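Local atomic coordinates of KaiC domain-containing protein (Pyrococcus horikoshii, PDB entry 2ZTS), a protein that binds ADP and magnesium between its subunits and, as a KaiC-like member of the P-loop NTPase superfamily, probably works as an ATP-binding protein. Residues G26-T31 / R224-S229; T44-Q49 / N240-Y245; L214-L219 / Y233-G238. All coordinates share one frame; numbering follows the deposited sequence.

Interaction 1. Residues G26-T31 / R224-S229; sequences GFPEGT and RETRHS. With ADP (adenosine-5'-diphosphate), chain D.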
loop_
_atom_site.group_PDB
_atom_site.type_symbol
_atom_site.label_atom_id
_atom_site.label_comp_id
_atom_site.label_asym_id
_atom_site.label_seq_id
_atom_site.Cartn_x
_atom_site.Cartn_y
_atom_site.Cartn_z
ATOM N N GLY C 26 -34.685 -5.933 -18.196
ATOM C CA GLY C 26 -33.762 -5.067 -18.942
ATOM C C GLY C 26 -33.368 -3.827 -18.202
ATOM O O GLY C 26 -33.808 -3.645 -17.068
ATOM N N PHE C 27 -32.485 -3.014 -18.808
ATOM C CA PHE C 27 -32.022 -1.783 -18.200
ATOM C C PHE C 27 -33.089 -0.674 -18.282
ATOM O O PHE C 27 -33.585 -0.394 -19.386
ATOM C CB PHE C 27 -30.781 -1.227 -18.901
ATOM C CG PHE C 27 -29.666 -2.188 -19.058
ATOM C CD1 PHE C 27 -28.902 -2.584 -17.951
ATOM C CD2 PHE C 27 -29.304 -2.651 -20.317
ATOM C CE1 PHE C 27 -27.811 -3.437 -18.099
ATOM C CE2 PHE C 27 -28.189 -3.534 -20.461
ATOM C CZ PHE C 27 -27.465 -3.928 -19.329
ATOM N N PRO C 28 -33.375 0.027 -17.174
ATOM C CA PRO C 28 -34.217 1.222 -17.279
ATOM C C PRO C 28 -33.663 2.123 -18.368
ATOM O O PRO C 28 -32.459 2.462 -18.397
ATOM C CB PRO C 28 -34.105 1.894 -15.900
ATOM C CG PRO C 28 -33.674 0.854 -14.944
ATOM C CD PRO C 28 -32.935 -0.227 -15.778
ATOM N N GLU C 29 -34.553 2.540 -19.259
ATOM C CA GLU C 29 -34.203 3.465 -20.329
ATOM C C GLU C 29 -33.507 4.712 -19.796
ATOM O O GLU C 29 -33.916 5.303 -18.819
ATOM C CB GLU C 29 -35.505 3.811 -21.141
ATOM C CG GLU C 29 -35.274 4.625 -22.395
ATOM C CD GLU C 29 -36.551 4.825 -23.251
ATOM O OE1 GLU C 29 -37.653 4.320 -22.878
ATOM O OE2 GLU C 29 -36.432 5.485 -24.323
ATOM N N GLY C 30 -32.423 5.124 -20.439
ATOM C CA GLY C 30 -31.723 6.315 -20.028
ATOM C C GLY C 30 -30.562 6.064 -19.029
ATOM O O GLY C 30 -29.817 6.999 -18.745
ATOM N N THR C 31 -30.405 4.848 -18.519
ATOM C CA THR C 31 -29.361 4.543 -17.469
ATOM C C THR C 31 -27.936 4.513 -18.039
ATOM O O THR C 31 -27.733 4.014 -19.112
ATOM C CB THR C 31 -29.586 3.141 -16.874
ATOM O OG1 THR C 31 -30.919 2.999 -16.451
ATOM C CG2 THR C 31 -28.823 2.966 -15.586
ATOM N N ARG C 224 -30.219 0.996 -10.780
ATOM C CA ARG C 224 -31.249 1.893 -10.300
ATOM C C ARG C 224 -32.637 1.408 -10.741
ATOM O O ARG C 224 -32.767 0.692 -11.721
ATOM C CB ARG C 224 -30.985 3.320 -10.775
ATOM C CG ARG C 224 -31.263 3.559 -12.294
ATOM C CD ARG C 224 -31.820 4.967 -12.604
ATOM N NE ARG C 224 -32.000 5.140 -14.047
ATOM C CZ ARG C 224 -32.113 6.300 -14.703
ATOM N NH1 ARG C 224 -32.148 7.462 -14.059
ATOM N NH2 ARG C 224 -32.237 6.270 -16.027
ATOM N N GLU C 225 -33.644 1.756 -9.950
ATOM C CA GLU C 225 -35.056 1.462 -10.246
ATOM C C GLU C 225 -35.318 -0.015 -10.435
ATOM O O GLU C 225 -36.228 -0.379 -11.137
ATOM C CB GLU C 225 -35.541 2.225 -11.516
ATOM C CG GLU C 225 -35.408 3.739 -11.463
ATOM C CD GLU C 225 -35.628 4.454 -12.822
ATOM O OE1 GLU C 225 -34.618 4.773 -13.510
ATOM O OE2 GLU C 225 -36.815 4.748 -13.195
ATOM N N THR C 226 -34.517 -0.887 -9.846
ATOM C CA THR C 226 -34.676 -2.293 -10.122
ATOM C C THR C 226 -34.386 -3.129 -8.899
ATOM O O THR C 226 -33.342 -2.971 -8.299
ATOM C CB THR C 226 -33.678 -2.706 -11.232
ATOM O OG1 THR C 226 -33.754 -1.804 -12.332
ATOM C CG2 THR C 226 -34.057 -4.034 -11.844
ATOM N N ARG C 227 -35.262 -4.067 -8.598
ATOM C CA ARG C 227 -35.031 -5.127 -7.616
ATOM C C ARG C 227 -34.296 -6.189 -8.423
ATOM O O ARG C 227 -34.939 -7.061 -9.003
ATOM C CB ARG C 227 -36.399 -5.642 -7.031
ATOM C CG ARG C 227 -36.410 -6.646 -5.788
ATOM C CD ARG C 227 -37.697 -6.483 -4.846
ATOM N NE ARG C 227 -37.860 -7.296 -3.602
ATOM C CZ ARG C 227 -37.061 -7.297 -2.501
ATOM N NH1 ARG C 227 -35.943 -6.584 -2.443
ATOM N NH2 ARG C 227 -37.371 -8.050 -1.442
ATOM N N HIS C 228 -32.971 -6.067 -8.502
ATOM C CA HIS C 228 -32.105 -7.025 -9.257
ATOM C C HIS C 228 -31.621 -8.117 -8.338
ATOM O O HIS C 228 -31.439 -7.898 -7.174
ATOM C CB HIS C 228 -30.849 -6.364 -9.920
ATOM C CG HIS C 228 -29.971 -5.603 -8.962
ATOM N ND1 HIS C 228 -29.646 -6.061 -7.716
ATOM C CD2 HIS C 228 -29.348 -4.411 -9.079
ATOM C CE1 HIS C 228 -28.891 -5.170 -7.092
ATOM N NE2 HIS C 228 -28.702 -4.154 -7.897
ATOM N N SER C 229 -31.348 -9.281 -8.903
ATOM C CA SER C 229 -30.728 -10.376 -8.173
ATOM C C SER C 229 -29.356 -9.892 -7.656
ATOM O O SER C 229 -28.682 -9.120 -8.321
ATOM C CB SER C 229 -30.577 -11.555 -9.128
ATOM O OG SER C 229 -29.861 -12.606 -8.536
HETATM P PB ADP D . -25.817 3.870 -3.132
HETATM O O1B ADP D . -25.007 3.545 -1.909
HETATM O O2B ADP D . -24.978 3.654 -4.391
HETATM O O3B ADP D . -26.122 5.340 -3.075
HETATM P PA ADP D . -28.550 3.313 -3.698
HETATM O O1A ADP D . -29.279 3.912 -2.524
HETATM O O2A ADP D . -28.292 4.199 -4.890
HETATM O O3A ADP D . -27.040 2.841 -3.222
HETATM O "O5'" ADP D . -29.267 1.913 -3.912
HETATM C "C5'" ADP D . -29.742 1.542 -5.162
HETATM C "C4'" ADP D . -30.066 0.075 -5.068
HETATM O "O4'" ADP D . -31.315 -0.138 -4.447
HETATM C "C3'" ADP D . -30.086 -0.571 -6.438
HETATM O "O3'" ADP D . -28.796 -0.992 -6.714
HETATM C "C2'" ADP D . -31.041 -1.693 -6.210
HETATM O "O2'" ADP D . -30.432 -2.839 -5.724
HETATM C "C1'" ADP D . -31.974 -1.182 -5.126
HETATM N N9 ADP D . -33.187 -0.655 -5.755
HETATM C C8 ADP D . -33.303 0.504 -6.498
HETATM N N7 ADP D . -34.600 0.634 -6.879
HETATM C C5 ADP D . -35.277 -0.432 -6.401
HETATM C C6 ADP D . -36.616 -0.764 -6.518
HETATM N N6 ADP D . -37.451 0.187 -6.933
HETATM N N1 ADP D . -37.044 -1.908 -5.883
HETATM C C2 ADP D . -36.139 -2.712 -5.166
HETATM N N3 ADP D . -34.784 -2.375 -5.063
HETATM C C4 ADP D . -34.396 -1.247 -5.680
#

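Interaction 2. Residues T44-Q49 / N240-Y245; sequences TTFAAQ and NGIVVY. With MG (magnesium ion), chain I; ADP (adenosine-5'-diphosphate), chain H.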
loop_
_atom_site.group_PDB
_atom_site.type_symbol
_atom_site.label_atom_id
_atom_site.label_comp_id
_atom_site.label_asym_id
_atom_site.label_seq_id
_atom_site.Cartn_x
_atom_site.Cartn_y
_atom_site.Cartn_z
ATOM N N THR C 44 -15.660 -6.143 -23.470
ATOM C CA THR C 44 -15.853 -5.788 -24.861
ATOM C C THR C 44 -16.960 -6.574 -25.571
ATOM O O THR C 44 -17.795 -5.994 -26.256
ATOM C CB THR C 44 -14.518 -5.890 -25.561
ATOM O OG1 THR C 44 -13.737 -4.794 -25.140
ATOM C CG2 THR C 44 -14.607 -5.675 -27.090
ATOM N N THR C 45 -16.964 -7.868 -25.362
ATOM C CA THR C 45 -17.908 -8.808 -25.896
ATOM C C THR C 45 -19.349 -8.522 -25.485
ATOM O O THR C 45 -20.243 -8.430 -26.317
ATOM C CB THR C 45 -17.468 -10.224 -25.464
ATOM O OG1 THR C 45 -16.228 -10.493 -26.130
ATOM C CG2 THR C 45 -18.387 -11.299 -26.001
ATOM N N PHE C 46 -19.545 -8.387 -24.192
ATOM C CA PHE C 46 -20.814 -8.042 -23.562
ATOM C C PHE C 46 -21.331 -6.673 -24.104
ATOM O O PHE C 46 -22.472 -6.570 -24.529
ATOM C CB PHE C 46 -20.538 -7.978 -22.084
ATOM C CG PHE C 46 -21.725 -7.812 -21.244
ATOM C CD1 PHE C 46 -22.158 -8.840 -20.458
ATOM C CD2 PHE C 46 -22.420 -6.604 -21.241
ATOM C CE1 PHE C 46 -23.270 -8.677 -19.670
ATOM C CE2 PHE C 46 -23.552 -6.430 -20.442
ATOM C CZ PHE C 46 -23.973 -7.442 -19.655
ATOM N N ALA C 47 -20.468 -5.658 -24.167
ATOM C CA ALA C 47 -20.817 -4.344 -24.761
ATOM C C ALA C 47 -21.163 -4.397 -26.259
ATOM O O ALA C 47 -22.108 -3.705 -26.714
ATOM C CB ALA C 47 -19.734 -3.367 -24.553
ATOM N N ALA C 48 -20.478 -5.263 -26.999
ATOM C CA ALA C 48 -20.714 -5.397 -28.413
ATOM C C ALA C 48 -22.041 -6.112 -28.640
ATOM O O ALA C 48 -22.791 -5.736 -29.542
ATOM C CB ALA C 48 -19.614 -6.107 -29.070
ATOM N N GLN C 49 -22.305 -7.131 -27.827
ATOM C CA GLN C 49 -23.523 -7.890 -27.916
ATOM C C GLN C 49 -24.738 -6.990 -27.689
ATOM O O GLN C 49 -25.756 -7.083 -28.407
ATOM C CB GLN C 49 -23.499 -9.042 -26.898
ATOM C CG GLN C 49 -24.385 -10.231 -27.244
ATOM C CD GLN C 49 -23.996 -11.480 -26.459
ATOM O OE1 GLN C 49 -22.819 -11.673 -26.182
ATOM N NE2 GLN C 49 -24.982 -12.296 -26.057
ATOM N N ASN C 240 -21.867 -18.179 -30.135
ATOM C CA ASN C 240 -22.782 -17.078 -30.407
ATOM C C ASN C 240 -22.771 -16.027 -29.308
ATOM O O ASN C 240 -23.740 -15.398 -29.094
ATOM C CB ASN C 240 -24.223 -17.601 -30.712
ATOM C CG ASN C 240 -24.252 -18.586 -31.889
ATOM O OD1 ASN C 240 -24.355 -19.791 -31.679
ATOM N ND2 ASN C 240 -24.091 -18.084 -33.124
ATOM N N GLY C 241 -21.646 -15.782 -28.657
ATOM C CA GLY C 241 -21.530 -14.736 -27.637
ATOM C C GLY C 241 -21.811 -15.170 -26.203
ATOM O O GLY C 241 -21.765 -16.348 -25.863
ATOM N N ILE C 242 -22.128 -14.207 -25.349
ATOM C CA ILE C 242 -22.376 -14.504 -23.954
ATOM C C ILE C 242 -23.716 -15.198 -23.774
ATOM O O ILE C 242 -24.729 -14.827 -24.421
ATOM C CB ILE C 242 -22.294 -13.238 -23.090
ATOM C CG1 ILE C 242 -20.902 -12.650 -23.200
ATOM C CG2 ILE C 242 -22.586 -13.558 -21.638
ATOM C CD1 ILE C 242 -20.649 -11.452 -22.333
ATOM N N VAL C 243 -23.699 -16.206 -22.905
ATOM C CA VAL C 243 -24.904 -16.787 -22.305
ATOM C C VAL C 243 -24.693 -16.906 -20.775
ATOM O O VAL C 243 -23.717 -17.520 -20.317
ATOM C CB VAL C 243 -25.236 -18.218 -22.861
ATOM C CG1 VAL C 243 -26.478 -18.801 -22.149
ATOM C CG2 VAL C 243 -25.466 -18.249 -24.402
ATOM N N VAL C 244 -25.623 -16.353 -20.012
ATOM C CA VAL C 244 -25.644 -16.411 -18.568
ATOM C C VAL C 244 -26.567 -17.552 -18.120
ATOM O O VAL C 244 -27.610 -17.750 -18.714
ATOM C CB VAL C 244 -26.155 -15.097 -18.022
ATOM C CG1 VAL C 244 -26.285 -15.142 -16.516
ATOM C CG2 VAL C 244 -25.222 -13.948 -18.479
ATOM N N TYR C 245 -26.169 -18.300 -17.088
ATOM C CA TYR C 245 -26.853 -19.525 -16.644
ATOM C C TYR C 245 -27.468 -19.370 -15.246
ATOM O O TYR C 245 -27.158 -18.424 -14.579
ATOM C CB TYR C 245 -25.846 -20.665 -16.666
ATOM C CG TYR C 245 -25.434 -21.043 -18.042
ATOM C CD1 TYR C 245 -26.333 -21.695 -18.919
ATOM C CD2 TYR C 245 -24.151 -20.759 -18.510
ATOM C CE1 TYR C 245 -25.954 -22.053 -20.235
ATOM C CE2 TYR C 245 -23.765 -21.119 -19.806
ATOM C CZ TYR C 245 -24.666 -21.758 -20.660
ATOM O OH TYR C 245 -24.257 -22.097 -21.919
HETATM MG MG MG I . -11.841 -5.128 -24.022
HETATM P PB ADP H . -12.144 -7.791 -21.988
HETATM O O1B ADP H . -12.796 -7.882 -20.676
HETATM O O2B ADP H . -10.615 -7.731 -21.885
HETATM O O3B ADP H . -12.675 -6.598 -22.861
HETATM P PA ADP H . -13.101 -9.573 -24.106
HETATM O O1A ADP H . -14.590 -9.210 -24.306
HETATM O O2A ADP H . -12.195 -8.986 -25.163
HETATM O O3A ADP H . -12.568 -9.235 -22.608
HETATM O "O5'" ADP H . -13.083 -11.160 -24.041
HETATM C "C5'" ADP H . -12.373 -11.941 -24.946
HETATM C "C4'" ADP H . -12.474 -13.406 -24.594
HETATM O "O4'" ADP H . -13.605 -14.073 -25.104
HETATM C "C3'" ADP H . -11.249 -14.138 -25.104
HETATM O "O3'" ADP H . -10.178 -13.859 -24.200
HETATM C "C2'" ADP H . -11.755 -15.565 -25.195
HETATM O "O2'" ADP H . -11.658 -16.233 -23.987
HETATM C "C1'" ADP H . -13.248 -15.401 -25.504
HETATM N N9 ADP H . -13.558 -15.482 -26.941
HETATM C C8 ADP H . -13.196 -14.569 -27.924
HETATM N N7 ADP H . -13.703 -14.977 -29.107
HETATM C C5 ADP H . -14.335 -16.166 -28.897
HETATM C C6 ADP H . -15.027 -17.032 -29.740
HETATM N N6 ADP H . -15.400 -16.645 -30.969
HETATM N N1 ADP H . -15.611 -18.177 -29.193
HETATM C C2 ADP H . -15.505 -18.450 -27.838
HETATM N N3 ADP H . -14.818 -17.573 -26.991
HETATM C C4 ADP H . -14.256 -16.471 -27.527
HETATM O O HOH W 1 -11.390 -6.603 -25.443
HETATM O O HOH W 2 -10.234 -5.158 -22.690
HETATM O O HOH W 3 -10.885 -3.832 -25.257
HETATM O O HOH W 4 -12.526 -3.574 -22.810
#

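Interaction 3. Residues L214-L219 / Y233-G238; sequences LKRYVL and YPFEIG. With ADP (adenosine-5'-diphosphate), chain H.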
loop_
_atom_site.group_PDB
_atom_site.type_symbol
_atom_site.label_atom_id
_atom_site.label_comp_id
_atom_site.label_asym_id
_atom_site.label_seq_id
_atom_site.Cartn_x
_atom_site.Cartn_y
_atom_site.Cartn_z
ATOM N N LEU C 214 -10.380 -21.412 -14.172
ATOM C CA LEU C 214 -11.050 -20.113 -13.986
ATOM C C LEU C 214 -12.450 -20.136 -14.622
ATOM O O LEU C 214 -12.561 -20.308 -15.804
ATOM C CB LEU C 214 -10.215 -18.992 -14.622
ATOM C CG LEU C 214 -8.766 -18.639 -14.186
ATOM C CD1 LEU C 214 -8.118 -17.852 -15.338
ATOM C CD2 LEU C 214 -8.660 -17.819 -12.853
ATOM N N LYS C 215 -13.530 -19.991 -13.873
ATOM C CA LYS C 215 -14.877 -19.956 -14.507
ATOM C C LYS C 215 -15.404 -18.515 -14.467
ATOM O O LYS C 215 -15.075 -17.732 -13.587
ATOM C CB LYS C 215 -15.862 -20.919 -13.817
ATOM C CG LYS C 215 -17.407 -20.866 -14.371
ATOM C CD LYS C 215 -17.969 -22.263 -14.785
ATOM C CE LYS C 215 -18.646 -23.102 -13.622
ATOM N NZ LYS C 215 -19.447 -22.290 -12.626
ATOM N N ARG C 216 -16.220 -18.160 -15.438
ATOM C CA ARG C 216 -16.708 -16.787 -15.537
ATOM C C ARG C 216 -17.977 -16.568 -14.736
ATOM O O ARG C 216 -18.894 -17.395 -14.750
ATOM C CB ARG C 216 -16.960 -16.431 -16.978
ATOM C CG ARG C 216 -15.810 -16.724 -17.892
ATOM C CD ARG C 216 -16.139 -16.165 -19.242
ATOM N NE ARG C 216 -15.137 -16.399 -20.236
ATOM C CZ ARG C 216 -14.011 -15.695 -20.345
ATOM N NH1 ARG C 216 -13.756 -14.687 -19.510
ATOM N NH2 ARG C 216 -13.166 -15.988 -21.315
ATOM N N TYR C 217 -18.003 -15.456 -14.029
ATOM C CA TYR C 217 -19.150 -15.064 -13.233
ATOM C C TYR C 217 -19.558 -13.622 -13.575
ATOM O O TYR C 217 -18.736 -12.807 -13.867
ATOM C CB TYR C 217 -18.837 -15.234 -11.734
ATOM C CG TYR C 217 -18.658 -16.679 -11.303
ATOM C CD1 TYR C 217 -19.759 -17.543 -11.119
ATOM C CD2 TYR C 217 -17.373 -17.199 -11.057
ATOM C CE1 TYR C 217 -19.568 -18.910 -10.699
ATOM C CE2 TYR C 217 -17.176 -18.562 -10.643
ATOM C CZ TYR C 217 -18.265 -19.404 -10.479
ATOM O OH TYR C 217 -18.007 -20.718 -10.090
ATOM N N VAL C 218 -20.855 -13.355 -13.575
ATOM C CA VAL C 218 -21.415 -11.988 -13.571
ATOM C C VAL C 218 -22.187 -11.726 -12.289
ATOM O O VAL C 218 -22.854 -12.612 -11.742
ATOM C CB VAL C 218 -22.293 -11.728 -14.814
ATOM C CG1 VAL C 218 -23.447 -12.745 -14.905
ATOM C CG2 VAL C 218 -22.858 -10.359 -14.806
ATOM N N LEU C 219 -22.094 -10.498 -11.801
ATOM C CA LEU C 219 -22.849 -10.069 -10.642
ATOM C C LEU C 219 -23.384 -8.653 -10.918
ATOM O O LEU C 219 -22.665 -7.777 -11.446
ATOM C CB LEU C 219 -21.918 -10.081 -9.482
ATOM C CG LEU C 219 -22.257 -9.539 -8.120
ATOM C CD1 LEU C 219 -23.285 -10.377 -7.477
ATOM C CD2 LEU C 219 -20.961 -9.591 -7.318
ATOM N N TYR C 233 -23.642 -15.277 -10.915
ATOM C CA TYR C 233 -24.211 -16.184 -11.920
ATOM C C TYR C 233 -23.103 -16.678 -12.828
ATOM O O TYR C 233 -22.407 -15.850 -13.364
ATOM C CB TYR C 233 -25.313 -15.488 -12.768
ATOM C CG TYR C 233 -26.592 -15.236 -12.007
ATOM C CD1 TYR C 233 -27.692 -16.127 -12.082
ATOM C CD2 TYR C 233 -26.697 -14.154 -11.160
ATOM C CE1 TYR C 233 -28.859 -15.899 -11.330
ATOM C CE2 TYR C 233 -27.824 -13.922 -10.431
ATOM C CZ TYR C 233 -28.910 -14.808 -10.515
ATOM O OH TYR C 233 -30.022 -14.558 -9.764
ATOM N N PRO C 234 -22.950 -17.983 -13.071
ATOM C CA PRO C 234 -21.974 -18.455 -14.076
ATOM C C PRO C 234 -22.268 -17.984 -15.485
ATOM O O PRO C 234 -23.456 -17.851 -15.873
ATOM C CB PRO C 234 -22.137 -19.994 -14.048
ATOM C CG PRO C 234 -23.459 -20.241 -13.448
ATOM C CD PRO C 234 -23.683 -19.112 -12.455
ATOM N N PHE C 235 -21.227 -17.745 -16.287
ATOM C CA PHE C 235 -21.484 -17.540 -17.709
ATOM C C PHE C 235 -20.428 -18.050 -18.625
ATOM O O PHE C 235 -19.303 -18.330 -18.239
ATOM C CB PHE C 235 -21.869 -16.070 -18.042
ATOM C CG PHE C 235 -20.693 -15.070 -18.128
ATOM C CD1 PHE C 235 -20.058 -14.814 -19.332
ATOM C CD2 PHE C 235 -20.348 -14.297 -17.042
ATOM C CE1 PHE C 235 -19.050 -13.846 -19.445
ATOM C CE2 PHE C 235 -19.339 -13.315 -17.110
ATOM C CZ PHE C 235 -18.674 -13.089 -18.309
ATOM N N GLU C 236 -20.819 -18.153 -19.880
ATOM C CA GLU C 236 -19.899 -18.571 -20.895
ATOM C C GLU C 236 -19.909 -17.600 -22.035
ATOM O O GLU C 236 -20.943 -17.034 -22.367
ATOM C CB GLU C 236 -20.293 -19.942 -21.440
ATOM C CG GLU C 236 -19.640 -21.102 -20.707
ATOM C CD GLU C 236 -19.924 -22.417 -21.431
ATOM O OE1 GLU C 236 -19.017 -23.327 -21.447
ATOM O OE2 GLU C 236 -21.064 -22.490 -22.010
ATOM N N ILE C 237 -18.735 -17.486 -22.646
ATOM C CA ILE C 237 -18.556 -16.882 -23.953
ATOM C C ILE C 237 -18.509 -17.990 -24.979
ATOM O O ILE C 237 -17.501 -18.677 -25.134
ATOM C CB ILE C 237 -17.231 -16.074 -23.989
ATOM C CG1 ILE C 237 -17.221 -15.087 -22.830
ATOM C CG2 ILE C 237 -17.071 -15.367 -25.358
ATOM C CD1 ILE C 237 -16.039 -14.034 -22.883
ATOM N N GLY C 238 -19.605 -18.131 -25.702
ATOM C CA GLY C 238 -19.800 -19.235 -26.637
ATOM C C GLY C 238 -19.649 -18.796 -28.083
ATOM O O GLY C 238 -19.382 -17.607 -28.342
HETATM P PB ADP H . -12.144 -7.791 -21.988
HETATM O O1B ADP H . -12.796 -7.882 -20.676
HETATM O O2B ADP H . -10.615 -7.731 -21.885
HETATM O O3B ADP H . -12.675 -6.598 -22.861
HETATM P PA ADP H . -13.101 -9.573 -24.106
HETATM O O1A ADP H . -14.590 -9.210 -24.306
HETATM O O2A ADP H . -12.195 -8.986 -25.163
HETATM O O3A ADP H . -12.568 -9.235 -22.608
HETATM O "O5'" ADP H . -13.083 -11.160 -24.041
HETATM C "C5'" ADP H . -12.373 -11.941 -24.946
HETATM C "C4'" ADP H . -12.474 -13.406 -24.594
HETATM O "O4'" ADP H . -13.605 -14.073 -25.104
HETATM C "C3'" ADP H . -11.249 -14.138 -25.104
HETATM O "O3'" ADP H . -10.178 -13.859 -24.200
HETATM C "C2'" ADP H . -11.755 -15.565 -25.195
HETATM O "O2'" ADP H . -11.658 -16.233 -23.987
HETATM C "C1'" ADP H . -13.248 -15.401 -25.504
HETATM N N9 ADP H . -13.558 -15.482 -26.941
HETATM C C8 ADP H . -13.196 -14.569 -27.924
HETATM N N7 ADP H . -13.703 -14.977 -29.107
HETATM C C5 ADP H . -14.335 -16.166 -28.897
HETATM C C6 ADP H . -15.027 -17.032 -29.740
HETATM N N6 ADP H . -15.400 -16.645 -30.969
HETATM N N1 ADP H . -15.611 -18.177 -29.193
HETATM C C2 ADP H . -15.505 -18.450 -27.838
HETATM N N3 ADP H . -14.818 -17.573 -26.991
HETATM C C4 ADP H . -14.256 -16.471 -27.527
HETATM O O HOH W 5 -16.483 -19.027 -21.346
#

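Interaction 1. Residues G26-T31 / R224-S229
Arg224 NE has two oxygens close by, one on each segment. Across the contact it gives a weak hydrogen bond to Thr31 OG1, 3.4 Å away with an N-H...O angle of 144°, and OG1 comes in at the edge of the guanidinium, near its plane. Within its own segment the same NE is 2.7 Å from Glu225 OE1, but that oxygen stands well out of the guanidinium plane, so the pairing is one of charge with no N-H aimed at it. Arg224 sends CG between its backbone N and carbonyl carbon (chi1 73°), and beyond a bend at chi2 its chain slides past Thr31 in the opposite direction. Residues Pro28 to Thr31 form a type II beta turn that begins on the last residue of the short strand 27-28. Gly30 takes the positive phi of this turn, and a CB there would jam against the preceding carbonyl and come close to Arg224 NH2. The Pro28 ring packs on the carbonyl of Arg224 and the hydroxyl of Thr226, with CG 3.4 Å from Arg224 O and 3.7 Å from Thr226 OG1. Thr226 OG1 donates to Arg224 O at 2.8 Å, so the two oxygens that meet the proline ring are bonded to each other. Outside the segments, Arg224 NH1 and Glu225 OE2 make salt bridges to Glu77 and Arg76 of the second subunit, whose P-loop holds the phosphates of this ADP. The loop after strand 214-223 supplies the adenosine side: Arg227 CB packs 3.5 Å from C2 of the adenine, and His228 NE2 makes a weak hydrogen bond to the ribose O3' at 3.4 Å.

Interaction 2. Residues T44-Q49 / N240-Y245
Ile242 reaches from its strand into the flank of helix 43-58. CB lies 3.5 Å from Gln49 OE1. CG1, anti to the carbonyl carbon (chi1 -61°), stays near that oxygen and also meets the methyl CG2 of Thr45 at 4.0 Å. CD1 ends the chain 3.5 Å from Phe46 CB and also touches the ring at its edge, near the ring plane, through CD1 of the phenylalanine. Beside this apolar wedge the Gln49 amide grips both backbone polar groups of Ile242. Gln49 OE1 takes the N-H of Ile242 at 2.8 Å on an in-plane lone pair, and Gln49 NE2 gives its N-H to Ile242 O at 3.0 Å, nearly straight at 169° and almost exactly in the amide plane. Two bonds to one residue fix the rotation of the amide. Gly241 leaves room for it, since a CB there would clash with OE1.

The start of the same helix, just after the P-loop glycines, holds the phosphates. Thr44 OG1 binds magnesium at 2.2 Å, alongside ADP O3B and four waters in a six-ligand shell, and hydrogen-bonds Asp142. Thr45 offers both N and OG1 to the alpha-phosphate oxygen O1A. Helix and strand run almost perpendicular, at 94°, with their axes 8.2 Å apart. Strand 241-244 pairs with strand 233-238 along one side, where the backbones of Val243 and Glu236 are hydrogen-bonded; along its other side Gln49 occupies the polar groups of Ile242, and the backbone of Val244 bonds to that of Pro17.

Interaction 3. Residues L214-L219 / Y233-G238
Strands 214-219 and 233-238 run antiparallel but strongly skewed, their N-to-C directions 120° apart, with Val218 and Tyr233 exchanging two backbone hydrogen bonds as a hydrogen-bonded pair. Phe235 N adds a third, 2.8 Å from Arg216 O. Tyr217 and Pro234, the non-hydrogen-bonded pair between, put their side chains on one face of the sheet, where Tyr217 CD1 lies 3.8 Å from Pro234 N.

Arg216, Val218, Tyr233 and Phe235 take the other face. Arg216 CB stands 3.8 Å above the centre of the Phe235 ring, only 6° off its normal, a CH-pi contact, and Phe235 CD2 reaches Val218 CB at 3.9 Å. The Val218 amide N sits at the edge of that ring. Beyond CG the arginine chain stays extended to NE (chi3 -179°), carrying the guanidinium to Ile237, whose side chain it crosses at about a right angle. Ile237 CD1 lies 3.6 Å over the centre of the guanidinium face. A water at the edge, in plane, links Arg216 NE to Ile237 N. NH1 hydrogen-bonds Gly40 O of the P-loop, and NH2 comes 3.1 Å from the ribose O2' of ADP. An alanine in place of Arg216 would keep CB over the phenyl ring but would probably leave Gly40 O without this donor and the water without its arginine partner, and open a gap beside Ile237 CD1 and the ribose. Ile237 CD1 also touches the ribose itself, 3.3 Å from O4'. This is a beta hairpin in the antiparallel part of the P-loop NTPase sheet, next to the outermost strand 241-244, whose Arg216 and Ile237 line the ADP pocket from the ribose side.

Interactions 2 and 3 share one ADP and lie side by side, their centres about 10 Å apart, since strands 233-238 and 241-244 are neighbours in the sheet. Interaction 2 is buried and sets a helix across a strand, with an amide and an isoleucine doing the work; interaction 3 is partly buried and runs on ladder bonds and ring packing. Interaction 1, about 21 Å from interaction 3 between centres, continues strand 214-223 into a loop that serves a different ADP. Also buried, it rests on proline packing and a weak arginine-to-threonine bond beside a charged pair, and its arginine and glutamate bridge to a neighbouring subunit.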